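Side-chain contact in endoglucanase (Clostridium thermocellum, PDB 2E4T), which hydrolyses internal beta-1,4-glucosidic linkages of cellulose and probably xyloglucan through its family 44 glycoside hydrolase domain: residues A188-S191 against I197-D200. Sequence-based numbering, arbitrary orientation.
Sequences ALWS and IHPD
Trp-190 and His-198 pack together in the beta-alpha connection between strand 180-183 and helix 204-221 of the TIM-like barrel of the family 44 domain. They join the short helix 190-193 to the loop leading into helix 204-221. The tight part of the contact is mainly aromatic. Trp-190 CE3 lies over one face of the imidazole, toward its rim, and comes 3.4 Å from His-198 CD2. The two rings are oblique, with planes at 47° and 4.9 Å between the centroids of the tryptophan six-membered ring and the imidazole. The CB atoms of Trp-190 and His-198 also meet, at 4.0 Å. Beside the rings the backbones come close, and Ser-191 CA makes a CA-H...O contact of 3.2 Å with His-198 O. Both aromatic side chains are buried, and each has its polar end held from outside the pair. Trp-190 NE1 is hydrogen-bonded to Asp-184 OD1, and His-198 NE2 to Glu-206 OE2 at the start of the next helix. On the histidine's other nitrogen, Asp-200 O lies at the ring edge, in plane, and takes a weak bond from ND1. With NE2 hydrogen-bonded as well, rotation of the imidazole about CB-CG is probably restricted.

The side toward solvent is looser. No direct hydrogen bond joins the two segments. Ser-191 CB touches the carbonyl oxygens of Pro-199 and Asp-200, each at 3.5 Å. With chi1 at 59°, Ser-191 OG reaches Asn-201 OD1, just past the second segment, and is hydrogen-bonded to it. The CB atoms of Pro-199 and Asp-200 point away from 188-191. One water closes this side, donating to Ser-191 O and to Pro-199 O, each at 2.7 Å from the water oxygen.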
loop_
_atom_site.group_PDB
_atom_site.type_symbol
_atom_site.label_atom_id
_atom_site.label_comp_id
_atom_site.label_asym_id
_atom_site.label_seq_id
_atom_site.Cartn_x
_atom_site.Cartn_y
_atom_site.Cartn_z
ATOM N N ALA A 188 -14.778 -5.741 6.888
ATOM C CA ALA A 188 -15.642 -5.135 7.869
ATOM C C ALA A 188 -16.582 -4.101 7.269
ATOM O O ALA A 188 -17.533 -3.682 7.954
ATOM C CB ALA A 188 -14.862 -4.564 9.048
ATOM N N LEU A 189 -16.326 -3.698 6.026
ATOM C CA LEU A 189 -17.261 -2.811 5.288
ATOM C C LEU A 189 -18.093 -3.606 4.267
ATOM O O LEU A 189 -18.920 -2.981 3.592
ATOM C CB LEU A 189 -16.551 -1.647 4.634
ATOM C CG LEU A 189 -15.891 -0.678 5.632
ATOM C CD1 LEU A 189 -15.336 0.525 4.881
ATOM C CD2 LEU A 189 -16.831 -0.231 6.747
ATOM N N TRP A 190 -17.981 -4.931 4.175
ATOM C CA TRP A 190 -18.807 -5.655 3.207
ATOM C C TRP A 190 -20.285 -5.298 3.377
ATOM O O TRP A 190 -21.011 -5.106 2.378
ATOM C CB TRP A 190 -18.624 -7.164 3.343
ATOM C CG TRP A 190 -17.370 -7.720 2.799
ATOM C CD1 TRP A 190 -16.545 -7.183 1.845
ATOM C CD2 TRP A 190 -16.828 -9.013 3.114
ATOM N NE1 TRP A 190 -15.498 -8.047 1.560
ATOM C CE2 TRP A 190 -15.658 -9.194 2.317
ATOM C CE3 TRP A 190 -17.211 -10.026 3.997
ATOM C CZ2 TRP A 190 -14.886 -10.367 2.394
ATOM C CZ3 TRP A 190 -16.447 -11.194 4.074
ATOM C CH2 TRP A 190 -15.308 -11.358 3.272
ATOM N N SER A 191 -20.770 -5.284 4.629
ATOM C CA SER A 191 -22.202 -5.069 4.824
ATOM C C SER A 191 -22.646 -3.614 4.536
ATOM O O SER A 191 -23.861 -3.379 4.435
ATOM C CB SER A 191 -22.569 -5.435 6.253
ATOM O OG SER A 191 -21.797 -4.625 7.156
ATOM N N ILE A 197 -24.403 -8.326 -1.687
ATOM C CA ILE A 197 -23.606 -9.564 -1.650
ATOM C C ILE A 197 -23.569 -10.156 -0.259
ATOM O O ILE A 197 -23.721 -11.379 -0.082
ATOM C CB ILE A 197 -22.152 -9.258 -2.138
ATOM C CG1 ILE A 197 -22.154 -8.811 -3.582
ATOM C CG2 ILE A 197 -21.269 -10.531 -1.917
ATOM C CD1 ILE A 197 -20.789 -8.436 -4.139
ATOM N N HIS A 198 -23.361 -9.296 0.759
ATOM C CA HIS A 198 -23.040 -9.753 2.108
ATOM C C HIS A 198 -23.744 -8.841 3.098
ATOM O O HIS A 198 -23.120 -7.988 3.752
ATOM C CB HIS A 198 -21.525 -9.704 2.307
ATOM C CG HIS A 198 -21.040 -10.403 3.529
ATOM N ND1 HIS A 198 -21.280 -9.985 4.821
ATOM C CD2 HIS A 198 -20.290 -11.519 3.629
ATOM C CE1 HIS A 198 -20.717 -10.841 5.679
ATOM N NE2 HIS A 198 -20.098 -11.773 4.957
ATOM N N PRO A 199 -25.067 -8.986 3.246
ATOM C CA PRO A 199 -25.833 -8.072 4.074
ATOM C C PRO A 199 -25.474 -8.085 5.552
ATOM O O PRO A 199 -25.706 -7.076 6.248
ATOM C CB PRO A 199 -27.297 -8.520 3.867
ATOM C CG PRO A 199 -27.184 -9.996 3.429
ATOM C CD PRO A 199 -25.955 -9.957 2.537
ATOM N N ASP A 200 -25.013 -9.218 6.073
ATOM C CA ASP A 200 -24.761 -9.311 7.501
ATOM C C ASP A 200 -23.369 -8.730 7.832
ATOM O O ASP A 200 -22.417 -8.887 7.045
ATOM C CB ASP A 200 -24.861 -10.767 7.957
ATOM C CG ASP A 200 -26.265 -11.343 7.744
ATOM O OD1 ASP A 200 -27.255 -10.557 7.798
ATOM O OD2 ASP A 200 -26.355 -12.590 7.564
HETATM O O HOH W 1 -26.185 -4.629 5.200
#